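Local coordinates for GDSL-like Lipase (Parabacteroides distasonis, PDB 3P94), which probably acts as a serine esterase or lipase of the GDSL family, possibly hydrolysing lysophospholipids, at residues S23-M28 with P75-I80; D86-N91 with Y126-R131; I118-L123 with T157-H162. One frame throughout, in Å; residues are numbered along the deposited sequence. Where two conformers were deposited one is given.

Contact 1 of 3, residues S23-M28 with P75-I80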
ATOM      1  N   SER A  23      17.037   8.129   2.773  1.00 21.94           N
ATOM      2  CA  SER A  23      16.629   7.449   1.543  1.00 20.41           C
ATOM      3  C   SER A  23      15.710   8.343   0.712  1.00 24.43           C
ATOM      4  O   SER A  23      15.433   9.479   1.104  1.00 24.89           O
ATOM      5  CB  SER A  23      15.959   6.118   1.869  1.00 22.78           C
ATOM      6  OG  SER A  23      14.827   6.284   2.709  1.00 25.90           O
ATOM      7  N   ASN A  24      15.249   7.838  -0.445  1.00 20.34           N
ATOM      8  CA  ASN A  24      14.429   8.605  -1.371  1.00 19.13           C
ATOM      9  C   ASN A  24      12.930   8.375  -1.102  1.00 20.98           C
ATOM     10  O   ASN A  24      12.295   9.194  -0.431  1.00 19.26           O
ATOM     11  CB  ASN A  24      14.820   8.266  -2.812  1.00 18.72           C
ATOM     12  CG  ASN A  24      14.030   8.975  -3.881  1.00 33.90           C
ATOM     13  OD1 ASN A  24      13.641  10.127  -3.750  1.00 25.25           O
ATOM     14  ND2 ASN A  24      13.784   8.294  -4.975  1.00 29.62           N
ATOM     15  N   VAL A  25      12.366   7.268  -1.618  1.00 16.36           N
ATOM     16  CA  VAL A  25      10.951   6.934  -1.461  1.00 14.28           C
ATOM     17  C   VAL A  25      10.831   5.488  -1.022  1.00 19.31           C
ATOM     18  O   VAL A  25      11.425   4.599  -1.638  1.00 20.45           O
ATOM     19  CB  VAL A  25      10.118   7.175  -2.764  1.00 16.92           C
ATOM     20  CG1 VAL A  25       8.653   6.797  -2.563  1.00 14.93           C
ATOM     21  CG2 VAL A  25      10.232   8.614  -3.273  1.00 16.87           C
ATOM     22  N   VAL A  26      10.035   5.252   0.014  1.00 14.05           N
ATOM     23  CA  VAL A  26       9.763   3.929   0.524  1.00 13.44           C
ATOM     24  C   VAL A  26       8.339   3.541   0.099  1.00 16.90           C
ATOM     25  O   VAL A  26       7.424   4.349   0.231  1.00 16.38           O
ATOM     26  CB  VAL A  26       9.961   3.885   2.064  1.00 16.77           C
ATOM     27  CG1 VAL A  26       9.358   2.612   2.680  1.00 15.74           C
ATOM     28  CG2 VAL A  26      11.443   4.015   2.423  1.00 16.97           C
ATOM     29  N   PHE A  27       8.169   2.334  -0.443  1.00 13.76           N
ATOM     30  CA  PHE A  27       6.855   1.798  -0.807  1.00 13.78           C
ATOM     31  C   PHE A  27       6.413   0.870   0.319  1.00 18.30           C
ATOM     32  O   PHE A  27       7.005  -0.200   0.517  1.00 18.29           O
ATOM     33  CB  PHE A  27       6.887   1.061  -2.167  1.00 15.38           C
ATOM     34  CG  PHE A  27       6.759   1.951  -3.390  1.00 16.87           C
ATOM     35  CD1 PHE A  27       7.695   2.940  -3.650  1.00 20.12           C
ATOM     36  CD2 PHE A  27       5.725   1.763  -4.302  1.00 17.63           C
ATOM     37  CE1 PHE A  27       7.565   3.766  -4.767  1.00 21.74           C
ATOM     38  CE2 PHE A  27       5.614   2.563  -5.436  1.00 20.93           C
ATOM     39  CZ  PHE A  27       6.541   3.554  -5.668  1.00 20.28           C
HETATM   40  N   MSE A  28       5.411   1.314   1.083  1.00 15.62           N
HETATM   41  CA  MSE A  28       4.828   0.569   2.204  1.00 15.30           C
HETATM   42  C   MSE A  28       3.563  -0.120   1.684  1.00 20.25           C
HETATM   43  O   MSE A  28       2.714   0.518   1.042  1.00 20.21           O
HETATM   44  CB  MSE A  28       4.559   1.564   3.376  1.00 17.62           C
HETATM   45  CG  MSE A  28       3.816   0.991   4.572  1.00 24.41           C
HETATM   46 SE   MSE A  28       4.605  -0.674   5.273  0.75 32.62          SE
HETATM   47  CE  MSE A  28       6.362  -0.191   5.469  1.00 27.46           C
ATOM     48  N   PRO A  75      13.093   8.545   4.721  1.00 16.67           N
ATOM     49  CA  PRO A  75      12.887   8.880   3.302  1.00 17.01           C
ATOM     50  C   PRO A  75      12.295  10.269   3.108  1.00 21.16           C
ATOM     51  O   PRO A  75      11.757  10.842   4.042  1.00 20.03           O
ATOM     52  CB  PRO A  75      11.893   7.810   2.843  1.00 17.74           C
ATOM     53  CG  PRO A  75      11.062   7.557   4.050  1.00 21.17           C
ATOM     54  CD  PRO A  75      11.990   7.701   5.228  1.00 17.68           C
ATOM     55  N   LYS A  76      12.352  10.779   1.874  1.00 18.80           N
ATOM     56  CA  LYS A  76      11.725  12.048   1.499  1.00 17.93           C
ATOM     57  C   LYS A  76      10.210  11.851   1.512  1.00 18.90           C
ATOM     58  O   LYS A  76       9.463  12.727   1.959  1.00 15.24           O
ATOM     59  CB  LYS A  76      12.192  12.498   0.103  1.00 20.84           C
ATOM     60  CG  LYS A  76      13.659  12.913   0.026  1.00 32.52           C
ATOM     61  CD  LYS A  76      14.014  13.376  -1.378  1.00 40.05           C
ATOM     62  CE  LYS A  76      15.424  13.894  -1.444  1.00 56.83           C
ATOM     63  NZ  LYS A  76      15.662  14.653  -2.690  1.00 65.22           N
ATOM     64  N   ALA A  77       9.762  10.670   1.048  1.00 15.35           N
ATOM     65  CA  ALA A  77       8.341  10.323   0.987  1.00 14.55           C
ATOM     66  C   ALA A  77       8.090   8.840   1.216  1.00 17.06           C
ATOM     67  O   ALA A  77       8.995   8.024   1.083  1.00 16.86           O
ATOM     68  CB  ALA A  77       7.767  10.735  -0.362  1.00 15.19           C
ATOM     69  N   VAL A  78       6.848   8.502   1.562  1.00 12.55           N
ATOM     70  CA  VAL A  78       6.389   7.124   1.713  1.00 12.36           C
ATOM     71  C   VAL A  78       5.125   6.973   0.841  1.00 16.40           C
ATOM     72  O   VAL A  78       4.235   7.831   0.864  1.00 17.10           O
ATOM     73  CB  VAL A  78       6.175   6.665   3.191  1.00 15.60           C
ATOM     74  CG1 VAL A  78       5.150   7.545   3.936  1.00 14.65           C
ATOM     75  CG2 VAL A  78       5.804   5.175   3.269  1.00 15.07           C
ATOM     76  N   VAL A  79       5.087   5.901   0.045  1.00 12.37           N
ATOM     77  CA  VAL A  79       3.959   5.569  -0.820  1.00 11.51           C
ATOM     78  C   VAL A  79       3.216   4.475  -0.086  1.00 16.59           C
ATOM     79  O   VAL A  79       3.793   3.410   0.156  1.00 16.52           O
ATOM     80  CB  VAL A  79       4.422   5.171  -2.250  1.00 15.69           C
ATOM     81  CG1 VAL A  79       3.265   4.619  -3.079  1.00 15.62           C
ATOM     82  CG2 VAL A  79       5.049   6.358  -2.961  1.00 16.52           C
ATOM     83  N   ILE A  80       1.962   4.755   0.339  1.00 13.77           N
ATOM     84  CA  ILE A  80       1.204   3.768   1.099  1.00 13.83           C
ATOM     85  C   ILE A  80       0.049   3.199   0.269  1.00 16.91           C
ATOM     86  O   ILE A  80      -0.822   3.939  -0.170  1.00 16.57           O
ATOM     87  CB  ILE A  80       0.684   4.347   2.462  1.00 17.36           C
ATOM     88  CG1 ILE A  80       1.844   4.894   3.335  1.00 17.17           C
ATOM     89  CG2 ILE A  80      -0.163   3.296   3.232  1.00 18.05           C
ATOM     90  CD1 ILE A  80       1.402   5.802   4.533  1.00 22.96           C
TER
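The F27 ring takes V79 over one face: CB of V79 stands above the ring centre in a CH-pi contact, 4.0 Å from the centroid. CG1 of V79 spreads toward the CD2-CE2 side of the ring and CG2 toward CE1, so the branched side chain straddles the face. F44 meets the same ring edge-to-face, and the F49 ring packs against it at about 35°. The two strands are parallel neighbours in the central sheet of this flavodoxin-like SGNH hydrolase. V26 is clasped from both ends of its residue, N donating to A77 O and O accepting from V79 N at 2.8 Å; M28 N then bonds to V79 O. V25, F27, A77 and V79 line one face, where V25 CG1 meets V79 CG2 at 3.7 Å and helix 185-202 covers V25, F27 and V79. On the opposite face V26 has CG1 anti to its backbone N (chi1 166°), which leaves CG2 beside that N and 3.8 Å from P75 CB. M28, a selenomethionine, rests CB against V78 CG2 at 3.8 Å, then bends away toward helix 59-71. Before V25, the S23 hydroxyl pairs with L73 O, and N24 ND2 with N48 O. Two amides converge on the carbonyl oxygen N24 O: K76 N at 2.8 Å in a bent bond (134° at the hydrogen), and A77 N at 3.3 Å, straighter.

Contact 2 of 3, residues D86-N91 with Y126-R131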
ATOM      1  N   ASP A  86      -7.286  -5.855   5.345  1.00 11.17           N
ATOM      2  CA  ASP A  86      -8.176  -5.510   6.465  1.00 12.41           C
ATOM      3  C   ASP A  86      -9.624  -5.819   6.071  1.00 19.23           C
ATOM      4  O   ASP A  86     -10.392  -6.317   6.890  1.00 20.94           O
ATOM      5  CB  ASP A  86      -8.070  -4.020   6.811  1.00 14.49           C
ATOM      6  CG  ASP A  86      -6.723  -3.551   7.287  1.00 20.91           C
ATOM      7  OD1 ASP A  86      -5.794  -3.468   6.447  1.00 21.12           O
ATOM      8  OD2 ASP A  86      -6.597  -3.240   8.498  1.00 22.76           O
ATOM      9  N   ILE A  87      -9.986  -5.519   4.802  1.00 16.68           N
ATOM     10  CA  ILE A  87     -11.327  -5.783   4.239  1.00 17.36           C
ATOM     11  C   ILE A  87     -11.527  -7.316   4.160  1.00 20.23           C
ATOM     12  O   ILE A  87     -12.627  -7.807   4.422  1.00 19.20           O
ATOM     13  CB  ILE A  87     -11.528  -5.045   2.867  1.00 19.67           C
ATOM     14  CG1 ILE A  87     -11.507  -3.504   3.082  1.00 19.20           C
ATOM     15  CG2 ILE A  87     -12.848  -5.469   2.167  1.00 20.44           C
ATOM     16  CD1 ILE A  87     -11.449  -2.621   1.803  1.00 20.25           C
ATOM     17  N   ALA A  88     -10.444  -8.062   3.896  1.00 17.89           N
ATOM     18  CA  ALA A  88     -10.486  -9.533   3.852  1.00 18.57           C
ATOM     19  C   ALA A  88     -10.421 -10.164   5.271  1.00 24.78           C
ATOM     20  O   ALA A  88     -10.534 -11.391   5.396  1.00 26.85           O
ATOM     21  CB  ALA A  88      -9.347 -10.053   2.994  1.00 18.43           C
ATOM     22  N   HIS A  89     -10.248  -9.328   6.323  1.00 19.20           N
ATOM     23  CA  HIS A  89     -10.132  -9.719   7.738  1.00 19.27           C
ATOM     24  C   HIS A  89      -8.934 -10.657   7.983  1.00 22.61           C
ATOM     25  O   HIS A  89      -9.050 -11.605   8.771  1.00 22.97           O
ATOM     26  CB  HIS A  89     -11.418 -10.377   8.273  1.00 21.40           C
ATOM     27  CG  HIS A  89     -12.636  -9.511   8.319  1.00 25.27           C
ATOM     28  ND1 HIS A  89     -12.593  -8.134   8.116  1.00 26.69           N
ATOM     29  CD2 HIS A  89     -13.908  -9.878   8.545  1.00 27.47           C
ATOM     30  CE1 HIS A  89     -13.846  -7.726   8.210  1.00 26.56           C
ATOM     31  NE2 HIS A  89     -14.665  -8.742   8.448  1.00 27.71           N
ATOM     32  N   ASN A  90      -7.782 -10.384   7.338  1.00 18.05           N
ATOM     33  CA  ASN A  90      -6.576 -11.212   7.516  1.00 17.95           C
ATOM     34  C   ASN A  90      -6.091 -11.220   8.970  1.00 21.50           C
ATOM     35  O   ASN A  90      -5.555 -12.229   9.423  1.00 21.37           O
ATOM     36  CB  ASN A  90      -5.443 -10.748   6.602  1.00 18.54           C
ATOM     37  CG  ASN A  90      -5.543 -11.261   5.192  1.00 33.73           C
ATOM     38  OD1 ASN A  90      -6.602 -11.675   4.726  1.00 23.29           O
ATOM     39  ND2 ASN A  90      -4.442 -11.216   4.474  1.00 24.14           N
ATOM     40  N   ASN A  91      -6.264 -10.094   9.687  1.00 17.28           N
ATOM     41  CA  ASN A  91      -5.867  -9.991  11.090  1.00 17.17           C
ATOM     42  C   ASN A  91      -7.124  -9.976  11.983  1.00 21.73           C
ATOM     43  O   ASN A  91      -7.125  -9.404  13.080  1.00 20.04           O
ATOM     44  CB  ASN A  91      -4.976  -8.750  11.335  1.00 16.67           C
ATOM     45  CG  ASN A  91      -4.317  -8.773  12.696  1.00 24.92           C
ATOM     46  OD1 ASN A  91      -3.716  -9.764  13.098  1.00 17.04           O
ATOM     47  ND2 ASN A  91      -4.509  -7.727  13.478  1.00 16.52           N
ATOM     48  N   TYR A 126     -13.524  -7.468  -6.589  1.00 18.66           N
ATOM     49  CA  TYR A 126     -14.915  -7.919  -6.590  1.00 19.45           C
ATOM     50  C   TYR A 126     -15.116  -9.083  -5.617  1.00 23.17           C
ATOM     51  O   TYR A 126     -16.207  -9.237  -5.062  1.00 21.83           O
ATOM     52  CB  TYR A 126     -15.334  -8.329  -8.011  1.00 21.50           C
ATOM     53  CG  TYR A 126     -16.776  -8.775  -8.118  1.00 26.24           C
ATOM     54  CD1 TYR A 126     -17.817  -7.853  -8.045  1.00 29.01           C
ATOM     55  CD2 TYR A 126     -17.098 -10.112  -8.334  1.00 27.38           C
ATOM     56  CE1 TYR A 126     -19.145  -8.256  -8.163  1.00 31.74           C
ATOM     57  CE2 TYR A 126     -18.419 -10.526  -8.456  1.00 28.89           C
ATOM     58  CZ  TYR A 126     -19.441  -9.594  -8.371  1.00 37.26           C
ATOM     59  OH  TYR A 126     -20.748  -9.992  -8.482  1.00 38.00           O
ATOM     60  N   ASP A 127     -14.072  -9.917  -5.428  1.00 20.75           N
ATOM     61  CA  ASP A 127     -14.123 -11.088  -4.545  1.00 21.31           C
ATOM     62  C   ASP A 127     -12.721 -11.560  -4.173  1.00 26.26           C
ATOM     63  O   ASP A 127     -11.768 -11.357  -4.940  1.00 27.09           O
ATOM     64  CB  ASP A 127     -14.895 -12.230  -5.245  1.00 24.15           C
ATOM     65  CG  ASP A 127     -15.228 -13.411  -4.355  1.00 34.28           C
ATOM     66  OD1 ASP A 127     -15.859 -13.195  -3.299  1.00 33.71           O
ATOM     67  OD2 ASP A 127     -14.857 -14.558  -4.716  1.00 41.63           O
ATOM     68  N   PHE A 128     -12.597 -12.175  -2.992  1.00 22.62           N
ATOM     69  CA  PHE A 128     -11.342 -12.749  -2.512  1.00 22.15           C
ATOM     70  C   PHE A 128     -11.414 -14.256  -2.690  1.00 29.98           C
ATOM     71  O   PHE A 128     -12.174 -14.900  -1.971  1.00 29.84           O
ATOM     72  CB  PHE A 128     -11.084 -12.388  -1.041  1.00 22.91           C
ATOM     73  CG  PHE A 128     -11.094 -10.928  -0.708  1.00 22.63           C
ATOM     74  CD1 PHE A 128     -10.209 -10.063  -1.318  1.00 25.08           C
ATOM     75  CD2 PHE A 128     -11.939 -10.435   0.274  1.00 24.63           C
ATOM     76  CE1 PHE A 128     -10.203  -8.722  -0.993  1.00 26.05           C
ATOM     77  CE2 PHE A 128     -11.928  -9.094   0.611  1.00 26.89           C
ATOM     78  CZ  PHE A 128     -11.045  -8.246  -0.012  1.00 25.30           C
ATOM     79  N   PRO A 129     -10.710 -14.861  -3.663  1.00 29.70           N
ATOM     80  CA  PRO A 129     -10.820 -16.323  -3.833  1.00 31.67           C
ATOM     81  C   PRO A 129     -10.458 -17.107  -2.557  1.00 38.78           C
ATOM     82  O   PRO A 129     -11.059 -18.148  -2.295  1.00 39.86           O
ATOM     83  CB  PRO A 129      -9.838 -16.616  -4.971  1.00 33.31           C
ATOM     84  CG  PRO A 129      -9.720 -15.313  -5.718  1.00 36.66           C
ATOM     85  CD  PRO A 129      -9.779 -14.269  -4.648  1.00 31.12           C
ATOM     86  N   TRP A 130      -9.504 -16.557  -1.764  1.00 36.24           N
ATOM     87  CA  TRP A 130      -8.988 -17.111  -0.505  0.50 36.05           C
ATOM     88  C   TRP A 130      -9.946 -16.849   0.681  1.00 41.69           C
ATOM     89  O   TRP A 130      -9.833 -17.520   1.710  1.00 42.78           O
ATOM     90  CB  TRP A 130      -7.566 -16.574  -0.199  0.50 33.44           C
ATOM     91  CG  TRP A 130      -7.479 -15.168   0.332  0.50 33.25           C
ATOM     92  CD1 TRP A 130      -7.476 -14.783   1.641  0.50 35.81           C
ATOM     93  CD2 TRP A 130      -7.303 -13.968  -0.437  0.50 32.44           C
ATOM     94  NE1 TRP A 130      -7.359 -13.415   1.735  0.50 34.70           N
ATOM     95  CE2 TRP A 130      -7.244 -12.889   0.473  0.50 35.97           C
ATOM     96  CE3 TRP A 130      -7.211 -13.698  -1.814  0.50 33.50           C
ATOM     97  CZ2 TRP A 130      -7.099 -11.561   0.052  0.50 34.88           C
ATOM     98  CZ3 TRP A 130      -7.056 -12.385  -2.229  0.50 34.44           C
ATOM     99  CH2 TRP A 130      -6.998 -11.334  -1.304  0.50 34.68           C
ATOM    100  N   ARG A 131     -10.876 -15.873   0.550  1.00 38.34           N
ATOM    101  CA  ARG A 131     -11.870 -15.529   1.583  1.00 37.82           C
ATOM    102  C   ARG A 131     -13.225 -15.223   0.878  1.00 41.15           C
ATOM    103  O   ARG A 131     -13.603 -14.059   0.743  1.00 40.47           O
ATOM    104  CB  ARG A 131     -11.372 -14.357   2.451  1.00 37.40           C
ATOM    105  CG  ARG A 131     -12.110 -14.215   3.790  1.00 47.95           C
ATOM    106  CD  ARG A 131     -11.343 -14.805   4.966  1.00 57.62           C
ATOM    107  NE  ARG A 131     -10.068 -14.118   5.175  1.00 65.90           N
ATOM    108  CZ  ARG A 131      -8.972 -14.690   5.662  1.00 81.65           C
ATOM    109  NH1 ARG A 131      -8.982 -15.971   6.010  1.00 74.78           N
ATOM    110  NH2 ARG A 131      -7.857 -13.990   5.800  1.00 67.18           N
TER
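A88 and R131 bring the two backbones closest, with their CA atoms 6.6 Å apart. On the A88 side a helix is ending: H89 swings to positive phi (60°) in a Schellman motif, and its ND1 reaches back to D86 O. On the other side F128 to R131 form a type I beta turn, closed by R131 N bonding to F128 O. The R131 chain leaves this turn bent at chi2 and chi3, and its guanidinium grips two acceptors. NE donates to A88 O at 2.8 Å, nearly along the C=O axis, while NH2 donates to N90 OD1 at 2.8 Å from above the amide plane, the two flat groups standing almost perpendicular. N90 ND2 bonds in turn to G56 O, which should fix the flip of the amide. An alanine in place of R131 would probably leave A88 O and N90 OD1 without these donors and the turn more loosely held to the helix end. Alongside, A88 CB packs over one face of the F128 ring, 3.8 Å from its centroid but shifted toward the rim, and I87 CG2 abuts the ring edge 4.0 Å from CZ. The helix end follows N85 of the GxND block of SGNH hydrolases, whose asparagine contributes to the oxyanion hole in relatives, so the 126-131 loop packs beside the probable active site.

Contact 3 of 3, residues I118-L123 with T157-H162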
ATOM      1  N   ILE A 118       2.287   9.871   0.413  1.00 14.83           N
ATOM      2  CA  ILE A 118       1.613   9.672  -0.857  1.00 14.40           C
ATOM      3  C   ILE A 118       0.657   8.498  -0.640  1.00 19.79           C
ATOM      4  O   ILE A 118       1.099   7.364  -0.481  1.00 19.20           O
ATOM      5  CB  ILE A 118       2.606   9.458  -2.030  1.00 16.58           C
ATOM      6  CG1 ILE A 118       3.432  10.744  -2.291  1.00 17.19           C
ATOM      7  CG2 ILE A 118       1.858   9.017  -3.287  1.00 15.46           C
ATOM      8  CD1 ILE A 118       4.722  10.534  -3.085  1.00 27.69           C
ATOM      9  N   PHE A 119      -0.647   8.786  -0.565  1.00 17.18           N
ATOM     10  CA  PHE A 119      -1.655   7.753  -0.365  1.00 16.21           C
ATOM     11  C   PHE A 119      -2.128   7.202  -1.694  1.00 19.89           C
ATOM     12  O   PHE A 119      -2.357   7.969  -2.633  1.00 18.49           O
ATOM     13  CB  PHE A 119      -2.863   8.305   0.422  1.00 18.50           C
ATOM     14  CG  PHE A 119      -2.769   8.176   1.924  1.00 19.27           C
ATOM     15  CD1 PHE A 119      -2.649   6.930   2.525  1.00 21.85           C
ATOM     16  CD2 PHE A 119      -2.867   9.297   2.741  1.00 20.94           C
ATOM     17  CE1 PHE A 119      -2.558   6.813   3.918  1.00 22.41           C
ATOM     18  CE2 PHE A 119      -2.790   9.176   4.135  1.00 22.52           C
ATOM     19  CZ  PHE A 119      -2.635   7.936   4.712  1.00 20.29           C
ATOM     20  N   CYS A 120      -2.298   5.868  -1.768  1.00 16.44           N
ATOM     21  CA  CYS A 120      -2.801   5.188  -2.958  1.00 15.91           C
ATOM     22  C   CYS A 120      -4.190   4.662  -2.711  1.00 17.98           C
ATOM     23  O   CYS A 120      -4.457   4.089  -1.655  1.00 15.87           O
ATOM     24  CB  CYS A 120      -1.874   4.049  -3.373  1.00 16.23           C
ATOM     25  SG  CYS A 120      -0.182   4.565  -3.745  1.00 20.48           S
ATOM     26  N   SER A 121      -5.045   4.762  -3.736  1.00 16.10           N
ATOM     27  CA  SER A 121      -6.378   4.174  -3.725  1.00 16.00           C
ATOM     28  C   SER A 121      -6.233   2.682  -3.590  1.00 19.88           C
ATOM     29  O   SER A 121      -5.403   2.097  -4.294  1.00 19.01           O
ATOM     30  CB  SER A 121      -7.084   4.477  -5.045  1.00 20.35           C
ATOM     31  OG  SER A 121      -6.437   3.801  -6.113  1.00 22.82           O
ATOM     32  N   VAL A 122      -7.035   2.055  -2.723  1.00 17.43           N
ATOM     33  CA  VAL A 122      -7.058   0.596  -2.617  1.00 16.26           C
ATOM     34  C   VAL A 122      -7.531   0.107  -3.995  1.00 19.02           C
ATOM     35  O   VAL A 122      -8.427   0.722  -4.591  1.00 17.23           O
ATOM     36  CB  VAL A 122      -7.952   0.109  -1.439  1.00 20.16           C
ATOM     37  CG1 VAL A 122      -8.049  -1.415  -1.402  1.00 20.00           C
ATOM     38  CG2 VAL A 122      -7.430   0.638  -0.102  1.00 19.54           C
ATOM     39  N   LEU A 123      -6.870  -0.929  -4.540  1.00 14.59           N
ATOM     40  CA  LEU A 123      -7.210  -1.445  -5.862  1.00 14.53           C
ATOM     41  C   LEU A 123      -8.636  -2.038  -5.891  1.00 18.86           C
ATOM     42  O   LEU A 123      -9.130  -2.521  -4.861  1.00 16.83           O
ATOM     43  CB  LEU A 123      -6.189  -2.496  -6.313  1.00 14.15           C
ATOM     44  CG  LEU A 123      -5.065  -2.031  -7.246  1.00 20.07           C
ATOM     45  CD1 LEU A 123      -4.262  -0.885  -6.650  1.00 21.15           C
ATOM     46  CD2 LEU A 123      -4.132  -3.176  -7.590  1.00 21.19           C
ATOM     47  N   THR A 157      -0.727  13.941  -1.500  1.00 19.72           N
ATOM     48  CA  THR A 157      -0.968  13.458  -2.860  1.00 18.98           C
ATOM     49  C   THR A 157      -1.802  12.160  -2.801  1.00 22.18           C
ATOM     50  O   THR A 157      -1.505  11.280  -1.985  1.00 19.82           O
ATOM     51  CB  THR A 157       0.385  13.234  -3.579  1.00 28.39           C
ATOM     52  OG1 THR A 157       1.070  14.481  -3.666  1.00 32.08           O
ATOM     53  CG2 THR A 157       0.225  12.633  -4.978  1.00 26.30           C
ATOM     54  N   TYR A 158      -2.840  12.053  -3.660  1.00 17.99           N
ATOM     55  CA  TYR A 158      -3.672  10.851  -3.760  1.00 17.75           C
ATOM     56  C   TYR A 158      -3.434  10.205  -5.130  1.00 22.27           C
ATOM     57  O   TYR A 158      -3.546  10.875  -6.156  1.00 23.89           O
ATOM     58  CB  TYR A 158      -5.161  11.177  -3.534  1.00 19.60           C
ATOM     59  CG  TYR A 158      -6.090   9.978  -3.618  1.00 22.07           C
ATOM     60  CD1 TYR A 158      -6.182   9.065  -2.569  1.00 24.00           C
ATOM     61  CD2 TYR A 158      -6.922   9.790  -4.724  1.00 22.82           C
ATOM     62  CE1 TYR A 158      -7.051   7.974  -2.633  1.00 24.54           C
ATOM     63  CE2 TYR A 158      -7.804   8.714  -4.793  1.00 23.56           C
ATOM     64  CZ  TYR A 158      -7.869   7.811  -3.744  1.00 29.27           C
ATOM     65  OH  TYR A 158      -8.754   6.764  -3.806  1.00 27.51           O
ATOM     66  N   VAL A 159      -3.050   8.926  -5.135  1.00 17.66           N
ATOM     67  CA  VAL A 159      -2.760   8.159  -6.348  1.00 16.63           C
ATOM     68  C   VAL A 159      -3.992   7.319  -6.659  1.00 19.28           C
ATOM     69  O   VAL A 159      -4.290   6.363  -5.930  1.00 16.49           O
ATOM     70  CB  VAL A 159      -1.467   7.307  -6.176  1.00 19.78           C
ATOM     71  CG1 VAL A 159      -1.228   6.392  -7.364  1.00 19.51           C
ATOM     72  CG2 VAL A 159      -0.254   8.193  -5.948  1.00 19.59           C
ATOM     73  N   ASP A 160      -4.718   7.682  -7.729  1.00 16.59           N
ATOM     74  CA  ASP A 160      -5.947   6.985  -8.078  1.00 16.48           C
ATOM     75  C   ASP A 160      -5.718   5.824  -9.066  1.00 20.28           C
ATOM     76  O   ASP A 160      -6.070   5.896 -10.259  1.00 19.96           O
ATOM     77  CB  ASP A 160      -7.003   7.964  -8.607  1.00 18.97           C
ATOM     78  CG  ASP A 160      -8.424   7.416  -8.653  1.00 22.86           C
ATOM     79  OD1 ASP A 160      -8.632   6.249  -8.246  1.00 23.57           O
ATOM     80  OD2 ASP A 160      -9.328   8.160  -9.063  1.00 23.79           O
ATOM     81  N   TYR A 161      -5.217   4.707  -8.526  1.00 15.69           N
ATOM     82  CA  TYR A 161      -5.084   3.475  -9.300  1.00 15.55           C
ATOM     83  C   TYR A 161      -6.457   2.924  -9.673  1.00 19.02           C
ATOM     84  O   TYR A 161      -6.637   2.399 -10.770  1.00 18.36           O
ATOM     85  CB  TYR A 161      -4.380   2.386  -8.472  1.00 15.89           C
ATOM     86  CG  TYR A 161      -2.940   2.607  -8.077  1.00 16.23           C
ATOM     87  CD1 TYR A 161      -2.017   3.110  -8.988  1.00 17.96           C
ATOM     88  CD2 TYR A 161      -2.460   2.151  -6.853  1.00 16.96           C
ATOM     89  CE1 TYR A 161      -0.667   3.225  -8.659  1.00 18.26           C
ATOM     90  CE2 TYR A 161      -1.115   2.253  -6.517  1.00 17.91           C
ATOM     91  CZ  TYR A 161      -0.221   2.787  -7.424  1.00 22.17           C
ATOM     92  OH  TYR A 161       1.101   2.886  -7.086  1.00 23.54           O
ATOM     93  N   HIS A 162      -7.398   2.985  -8.706  1.00 15.07           N
ATOM     94  CA  HIS A 162      -8.748   2.412  -8.763  1.00 15.02           C
ATOM     95  C   HIS A 162      -9.538   2.849 -10.006  1.00 21.18           C
ATOM     96  O   HIS A 162     -10.034   1.977 -10.721  1.00 21.89           O
ATOM     97  CB  HIS A 162      -9.534   2.751  -7.471  1.00 15.54           C
ATOM     98  CG  HIS A 162     -10.801   1.958  -7.315  1.00 18.97           C
ATOM     99  ND1 HIS A 162     -11.941   2.263  -8.039  1.00 20.71           N
ATOM    100  CD2 HIS A 162     -11.062   0.889  -6.522  1.00 19.73           C
ATOM    101  CE1 HIS A 162     -12.852   1.369  -7.675  1.00 19.73           C
ATOM    102  NE2 HIS A 162     -12.376   0.528  -6.760  1.00 19.43           N
TER
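S121 turns its hydroxyl into the bend between strand and helix on the other segment. With OG lying between its own backbone N and carbonyl carbon (chi1 67°), the oxygen accepts H162 N at 2.9 Å and makes a weak bond to V159 O, which also takes S121 N at 2.8 Å. Y158 has CG anti to its backbone N (chi1 -180°), and its ring lies obliquely against the backbone of C120 and S121, bringing OH to 3.1 Å from S121 CB. On the face shared by I118, C120 and V159, I118 CG2 presses on V159 CG2 at 3.5 Å, a tight methyl contact. C120 and Y161 make an oblique sulfur-aromatic contact, SG 4.6 Å from the ring centroid, and C120 CB touches Y161 CE2. L123 extends CD1 to 3.5 Å from Y161 CD2, while the H162 ring presents its CD2 edge to V122 O at 3.3 Å, the oxygen lying in the ring plane. D160 takes the N-cap position of helix 161-165, and its OD2 bonds to the S163 hydroxyl. Strand 116-120, helix 137-153 and strand 157-159 make up a beta-alpha-beta unit of the flavodoxin-like fold, and this contact joins its two strands at the sheet edge.

How the contacts relate
From the N terminus, contact 1 closes first: the chain leaves strand 23-29, makes strand 49-53 and helix 59-71, and returns as strand 75-81. Helix 84-87 follows, and contact 2 opens at its end. Before contact 2 closes, the chain runs through helix 96-112 into strand 116-120, where contact 3 opens; 126-131 then closes contact 2, and 157-162 closes contact 3 after helix 137-153. Contacts 2 and 3 therefore cross, while contact 1 precedes both. Contacts 1 and 3 adjoin in one sheet through probable hydrogen bonds from I118 N to V78 O and from I80 N to I118 O. Contact 2 joins the end of helix 84-87 to the loop between strand 116-120 and helix 137-153.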